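Local coordinates for probable transcriptional regulator (Pseudomonas aeruginosa, PDB 2ESN), which is probably a LysR-type transcriptional regulator that binds DNA through a helix-turn-helix domain and probably senses a small-molecule effector through a substrate-binding-like domain, at residues Leu58-Asn62 against Arg63-Thr67; Phe113-Leu116 against Pro117-Asn121. All blocks are in the same frame, centred on the assembly; numbering follows the deposited sequence.

Contact 1: Leu58-Asn62 against Arg63-Thr67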
ATOM      1  N   LEU C  58     -30.301   2.582  38.073  1.00 39.53           N
ATOM      2  CA  LEU C  58     -31.132   2.747  39.277  1.00 40.82           C
ATOM      3  C   LEU C  58     -31.422   4.245  39.623  1.00 40.66           C
ATOM      4  O   LEU C  58     -30.500   5.116  39.677  1.00 40.39           O
ATOM      5  CB  LEU C  58     -30.470   2.031  40.450  1.00 42.18           C
ATOM      6  CG  LEU C  58     -29.946   0.602  40.142  1.00 47.29           C
ATOM      7  CD1 LEU C  58     -28.927   0.086  41.203  1.00 51.27           C
ATOM      8  CD2 LEU C  58     -31.076  -0.438  39.906  1.00 50.54           C
ATOM      9  N   ARG C  59     -32.689   4.536  39.892  1.00 39.58           N
ATOM     10  CA  ARG C  59     -33.090   5.886  40.234  1.00 41.33           C
ATOM     11  C   ARG C  59     -32.783   6.265  41.694  1.00 42.01           C
ATOM     12  O   ARG C  59     -33.102   5.521  42.608  1.00 41.28           O
ATOM     13  CB  ARG C  59     -34.566   6.096  39.908  1.00 41.65           C
ATOM     14  CG  ARG C  59     -35.052   7.478  40.180  1.00 42.80           C
ATOM     15  CD  ARG C  59     -36.380   7.641  39.490  1.00 48.64           C
ATOM     16  NE  ARG C  59     -37.447   8.009  40.411  1.00 59.75           N
ATOM     17  CZ  ARG C  59     -37.592   7.546  41.654  1.00 63.55           C
ATOM     18  NH1 ARG C  59     -36.766   6.627  42.148  1.00 67.59           N
ATOM     19  NH2 ARG C  59     -38.590   7.984  42.406  1.00 64.99           N
ATOM     20  N   GLN C  60     -32.099   7.396  41.879  1.00 42.43           N
ATOM     21  CA  GLN C  60     -31.952   8.071  43.190  1.00 43.79           C
ATOM     22  C   GLN C  60     -32.412   9.507  43.005  1.00 42.74           C
ATOM     23  O   GLN C  60     -31.607  10.352  42.553  1.00 41.48           O
ATOM     24  CB  GLN C  60     -30.503   8.269  43.519  1.00 45.74           C
ATOM     25  CG  GLN C  60     -29.705   7.140  43.989  1.00 53.20           C
ATOM     26  CD  GLN C  60     -28.292   7.647  44.180  1.00 64.18           C
ATOM     27  OE1 GLN C  60     -28.033   8.421  45.121  1.00 68.91           O
ATOM     28  NE2 GLN C  60     -27.370   7.283  43.252  1.00 67.79           N
ATOM     29  N   GLY C  61     -33.667   9.787  43.304  1.00 40.24           N
ATOM     30  CA  GLY C  61     -34.160  11.113  43.095  1.00 40.51           C
ATOM     31  C   GLY C  61     -34.469  11.259  41.638  1.00 40.39           C
ATOM     32  O   GLY C  61     -35.343  10.556  41.134  1.00 40.59           O
ATOM     33  N   ASN C  62     -33.778  12.176  40.963  1.00 38.98           N
ATOM     34  CA  ASN C  62     -33.823  12.187  39.530  1.00 38.39           C
ATOM     35  C   ASN C  62     -32.494  11.728  38.981  1.00 37.23           C
ATOM     36  O   ASN C  62     -32.265  11.829  37.811  1.00 35.64           O
ATOM     37  CB  ASN C  62     -34.219  13.577  38.981  1.00 38.49           C
ATOM     38  CG  ASN C  62     -33.180  14.643  39.280  1.00 39.70           C
ATOM     39  OD1 ASN C  62     -31.988  14.356  39.413  1.00 39.32           O
ATOM     40  ND2 ASN C  62     -33.633  15.888  39.391  1.00 41.71           N
ATOM     41  N   ARG C  63     -31.596  11.254  39.842  1.00 37.10           N
ATOM     42  CA  ARG C  63     -30.291  10.851  39.372  1.00 38.26           C
ATOM     43  C   ARG C  63     -30.325   9.348  38.926  1.00 38.80           C
ATOM     44  O   ARG C  63     -30.713   8.498  39.683  1.00 37.24           O
ATOM     45  CB  ARG C  63     -29.251  11.077  40.470  1.00 39.32           C
ATOM     46  CG  ARG C  63     -28.115  10.140  40.466  1.00 44.44           C
ATOM     47  CD  ARG C  63     -26.816  10.786  40.896  1.00 53.06           C
ATOM     48  NE  ARG C  63     -26.046  10.981  39.669  1.00 58.39           N
ATOM     49  CZ  ARG C  63     -25.631  12.135  39.146  1.00 55.22           C
ATOM     50  NH1 ARG C  63     -24.994  12.084  37.986  1.00 48.12           N
ATOM     51  NH2 ARG C  63     -25.827  13.310  39.771  1.00 57.16           N
ATOM     52  N   MET C  64     -29.918   9.068  37.686  1.00 39.23           N
ATOM     53  CA  MET C  64     -29.947   7.703  37.161  1.00 39.39           C
ATOM     54  C   MET C  64     -28.553   7.122  37.189  1.00 39.73           C
ATOM     55  O   MET C  64     -27.674   7.551  36.448  1.00 40.51           O
ATOM     56  CB  MET C  64     -30.613   7.671  35.767  1.00 39.03           C
ATOM     57  CG  MET C  64     -32.079   8.183  35.808  1.00 32.56           C
ATOM     58  SD  MET C  64     -33.310   7.239  36.585  1.00 20.50           S
ATOM     59  CE  MET C  64     -33.287   5.859  35.436  1.00 35.27           C
ATOM     60  N   GLN C  65     -28.362   6.164  38.069  1.00 39.21           N
ATOM     61  CA  GLN C  65     -27.078   5.576  38.292  1.00 41.95           C
ATOM     62  C   GLN C  65     -26.955   4.238  37.539  1.00 42.59           C
ATOM     63  O   GLN C  65     -27.748   3.322  37.795  1.00 42.58           O
ATOM     64  CB  GLN C  65     -26.908   5.323  39.786  1.00 41.32           C
ATOM     65  CG  GLN C  65     -25.515   4.852  40.159  1.00 50.17           C
ATOM     66  CD  GLN C  65     -24.381   5.860  39.778  1.00 57.82           C
ATOM     67  OE1 GLN C  65     -24.564   7.114  39.822  1.00 59.24           O
ATOM     68  NE2 GLN C  65     -23.205   5.305  39.408  1.00 56.85           N
ATOM     69  N   PRO C  66     -25.968   4.130  36.622  1.00 43.70           N
ATOM     70  CA  PRO C  66     -25.731   2.977  35.780  1.00 44.48           C
ATOM     71  C   PRO C  66     -25.279   1.748  36.589  1.00 45.92           C
ATOM     72  O   PRO C  66     -24.430   1.879  37.468  1.00 46.73           O
ATOM     73  CB  PRO C  66     -24.622   3.450  34.823  1.00 43.97           C
ATOM     74  CG  PRO C  66     -24.005   4.625  35.425  1.00 44.26           C
ATOM     75  CD  PRO C  66     -25.027   5.235  36.328  1.00 45.39           C
ATOM     76  N   THR C  67     -25.863   0.583  36.319  1.00 46.28           N
ATOM     77  CA  THR C  67     -25.347  -0.691  36.867  1.00 47.14           C
ATOM     78  C   THR C  67     -23.924  -0.881  36.291  1.00 48.65           C
ATOM     79  O   THR C  67     -23.508  -0.147  35.378  1.00 47.10           O
ATOM     80  CB  THR C  67     -26.256  -1.902  36.508  1.00 47.21           C
ATOM     81  OG1 THR C  67     -26.340  -2.046  35.082  1.00 43.31           O
ATOM     82  CG2 THR C  67     -27.702  -1.750  37.102  1.00 46.37           C
TER
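The amide of Gln-60 lies over the aliphatic parts of Arg-63 and Gln-65, on one face of a two-stranded hairpin, with its NE2 end nearest them. Their own flat ends lie further off. The three chains leave the sheet the same way. The flat ends are not stacked. The Gln-60 amide is turned 57° from the guanidinium plane of Arg-63 and 53° from the amide plane of Gln-65. NE2 of Gln-60 meets CB of Gln-65 at 4.0 Å and CG of Arg-63 at 4.1 Å. CG of Gln-60 is anti to its own carbonyl carbon (chi1 -77°), and the chain runs extended from there, which carries the amide out along its neighbours. Further along, Arg-63 and Gln-65 both touch Arg-25. The opposite face carries Arg-59 and Met-64. Here SD of Met-64 lies 3.7 Å from CB of Arg-59, while the guanidinium of Arg-59 extends clear of Met-64. The Met-64 chain bends at both chi2 and chi3. It is buried against Leu-21, Leu-45 and Arg-49 of helices 15-24 and 38-52.

This hairpin is the wing of a winged helix-turn-helix domain, as in other LysR-type regulators. A type II' turn from Gln-60 to Arg-63 closes it, with Gly-61 at positive phi. Four backbone bonds join the strands. Gln-60 N gives a nearly straight bond to Arg-63 O, 2.8 Å long and in the carbonyl plane. The return bond, Arg-63 N to Gln-60 O at 2.9 Å, comes from above the plane of the Gln-60 carbonyl. Leu-58 N reaches Gln-65 O at 2.7 Å, and Gln-65 N reaches Leu-58 O at 2.9 Å. Beyond the last pair, Thr-67 stands at the N-cap of the helix that follows. Its OG1 is hydrogen-bonded to Asp-54 and only weakly to Ala-70 N.

Contact 2: Phe113-Leu116 against Pro117-Asn121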
ATOM      1  N   PHE C 113       0.857  29.283   0.580  1.00 29.11           N
ATOM      2  CA  PHE C 113       1.158  30.689   0.713  1.00 28.71           C
ATOM      3  C   PHE C 113       0.204  31.589  -0.034  1.00 28.19           C
ATOM      4  O   PHE C 113      -0.175  32.668   0.501  1.00 29.03           O
ATOM      5  CB  PHE C 113       2.627  30.962   0.275  1.00 29.77           C
ATOM      6  CG  PHE C 113       2.889  32.409  -0.133  1.00 29.87           C
ATOM      7  CD1 PHE C 113       3.210  33.378   0.804  1.00 32.45           C
ATOM      8  CD2 PHE C 113       2.787  32.795  -1.455  1.00 29.10           C
ATOM      9  CE1 PHE C 113       3.464  34.697   0.387  1.00 30.17           C
ATOM     10  CE2 PHE C 113       3.002  34.085  -1.854  1.00 26.45           C
ATOM     11  CZ  PHE C 113       3.368  35.049  -0.929  1.00 26.86           C
ATOM     12  N   ALA C 114      -0.157  31.224  -1.265  1.00 27.63           N
ATOM     13  CA  ALA C 114      -0.966  32.115  -2.121  1.00 28.80           C
ATOM     14  C   ALA C 114      -2.467  32.156  -1.676  1.00 27.66           C
ATOM     15  O   ALA C 114      -3.100  33.223  -1.638  1.00 26.18           O
ATOM     16  CB  ALA C 114      -0.793  31.792  -3.637  1.00 29.05           C
ATOM     17  N   LEU C 115      -2.982  30.997  -1.304  1.00 28.16           N
ATOM     18  CA  LEU C 115      -4.367  30.804  -0.923  1.00 29.02           C
ATOM     19  C   LEU C 115      -4.680  31.094   0.542  1.00 29.09           C
ATOM     20  O   LEU C 115      -5.618  31.780   0.824  1.00 28.98           O
ATOM     21  CB  LEU C 115      -4.772  29.395  -1.198  1.00 29.18           C
ATOM     22  CG  LEU C 115      -6.269  28.970  -1.413  1.00 33.81           C
ATOM     23  CD1 LEU C 115      -6.672  27.740  -0.646  1.00 31.50           C
ATOM     24  CD2 LEU C 115      -7.377  30.024  -1.621  1.00 30.37           C
ATOM     25  N   LEU C 116      -3.929  30.551   1.474  1.00 29.86           N
ATOM     26  CA  LEU C 116      -4.389  30.587   2.873  1.00 29.48           C
ATOM     27  C   LEU C 116      -4.538  31.972   3.513  1.00 30.20           C
ATOM     28  O   LEU C 116      -5.507  32.169   4.267  1.00 30.67           O
ATOM     29  CB  LEU C 116      -3.516  29.692   3.766  1.00 30.52           C
ATOM     30  CG  LEU C 116      -3.668  28.163   3.577  1.00 33.13           C
ATOM     31  CD1 LEU C 116      -2.926  27.372   4.714  1.00 30.84           C
ATOM     32  CD2 LEU C 116      -5.081  27.771   3.563  1.00 28.30           C
ATOM     33  N   PRO C 117      -3.562  32.904   3.308  1.00 29.85           N
ATOM     34  CA  PRO C 117      -3.709  34.231   3.944  1.00 29.58           C
ATOM     35  C   PRO C 117      -5.021  34.941   3.624  1.00 30.76           C
ATOM     36  O   PRO C 117      -5.721  35.315   4.571  1.00 32.76           O
ATOM     37  CB  PRO C 117      -2.452  35.003   3.440  1.00 29.98           C
ATOM     38  CG  PRO C 117      -1.346  33.755   3.385  1.00 30.47           C
ATOM     39  CD  PRO C 117      -2.225  32.763   2.651  1.00 29.24           C
ATOM     40  N   PRO C 118      -5.359  35.123   2.330  1.00 29.55           N
ATOM     41  CA  PRO C 118      -6.631  35.789   2.082  1.00 30.61           C
ATOM     42  C   PRO C 118      -7.876  34.924   2.355  1.00 30.72           C
ATOM     43  O   PRO C 118      -8.928  35.464   2.724  1.00 31.54           O
ATOM     44  CB  PRO C 118      -6.553  36.197   0.600  1.00 29.18           C
ATOM     45  CG  PRO C 118      -5.638  35.177  -0.066  1.00 29.87           C
ATOM     46  CD  PRO C 118      -4.631  34.799   1.071  1.00 30.13           C
ATOM     47  N   LEU C 119      -7.765  33.618   2.157  1.00 30.33           N
ATOM     48  CA  LEU C 119      -8.906  32.725   2.374  1.00 30.09           C
ATOM     49  C   LEU C 119      -9.249  32.732   3.853  1.00 27.83           C
ATOM     50  O   LEU C 119     -10.389  32.941   4.202  1.00 27.26           O
ATOM     51  CB  LEU C 119      -8.561  31.283   1.991  1.00 30.02           C
ATOM     52  CG  LEU C 119      -9.666  30.311   1.521  1.00 34.01           C
ATOM     53  CD1 LEU C 119      -9.462  28.807   1.955  1.00 29.13           C
ATOM     54  CD2 LEU C 119     -11.169  30.726   1.387  1.00 33.46           C
ATOM     55  N   MET C 120      -8.264  32.504   4.706  1.00 26.89           N
ATOM     56  CA  MET C 120      -8.513  32.463   6.120  1.00 28.24           C
ATOM     57  C   MET C 120      -8.750  33.837   6.765  1.00 30.35           C
ATOM     58  O   MET C 120      -9.367  33.943   7.813  1.00 30.63           O
ATOM     59  CB  MET C 120      -7.469  31.640   6.825  1.00 28.09           C
ATOM     60  CG  MET C 120      -7.367  30.130   6.269  1.00 26.26           C
ATOM     61  SD  MET C 120      -8.852  29.168   6.219  1.00 11.75           S
ATOM     62  CE  MET C 120      -9.229  29.069   7.866  1.00 23.83           C
ATOM     63  N   ASN C 121      -8.269  34.893   6.122  1.00 31.94           N
ATOM     64  CA  ASN C 121      -8.596  36.233   6.541  1.00 32.22           C
ATOM     65  C   ASN C 121     -10.132  36.411   6.548  1.00 32.86           C
ATOM     66  O   ASN C 121     -10.652  37.061   7.437  1.00 34.08           O
ATOM     67  CB  ASN C 121      -7.984  37.271   5.570  1.00 32.40           C
ATOM     68  CG  ASN C 121      -8.325  38.678   6.010  1.00 33.04           C
ATOM     69  OD1 ASN C 121      -7.862  39.150   7.077  1.00 39.00           O
ATOM     70  ND2 ASN C 121      -9.290  39.227   5.376  1.00 26.82           N
TER
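Leu-115 and Leu-119, one helical turn apart, lie side by side and point the same way. CD2 of Leu-115 rests 3.9 Å from CG of Leu-119, and their CD1 methyls are 4.0 Å apart. In both leucines CG stands opposite the backbone N (chi1 -157° and -152°), which sets the branches on the same side; chi2 is off a staggered position in both. Leu-116 is set differently, with CG opposite its carbonyl carbon (chi1 -71°). Its CD2 comes 4.3 Å from CG of Met-120, a looser contact. The Met-120 chain then bends at chi2 and chi3, which turns its SD and CE away from Leu-116.

Pro-117 and Pro-118 have no N-H to give to the turn before, and the helix is kinked here. Their CD atoms sit against carbonyl oxygens instead: CD of Pro-117 is 3.0 Å from Phe-113 O, and CD of Pro-118 is 3.2 Å from Leu-115 O. Regular bonding resumes with Leu-119 N to Leu-115 O at 3.1 Å, the donor nearly along the C=O axis, and Met-120 N to Leu-116 O at 2.8 Å.

Helix 109-126 is the crossover of a beta-alpha-beta unit between strands 102-107 and 131-136. Phe-113 meets Phe-241 of the second subunit edge-to-face. Leu-116, Leu-119 and Met-120 pack on Leu-132 of the second strand. Ala-114 and Leu-115 touch Trp-173 of strand 168-183, and Phe-113 packs on helix 254-264.

In the fold
Contact 1 and contact 2 belong to different parts of the regulator. The hairpin of 58-67 lies in the helix-turn-helix region, and the helical turns of 113-121 lie in the LysR substrate-binding region. Their centres are about 52 Å apart, and their nearest atoms about 38 Å. Along the chain the first closes before the second opens, with helix 68-87 in between. Contact 1 lies far out, its centre about 45 Å from the centre of the chain, and no other chain of the assembly touches it. Contact 2 is buried, its centre about 12 Å from the same point, and a second subunit packs against it. This is consistent with pairing of the regulatory domains.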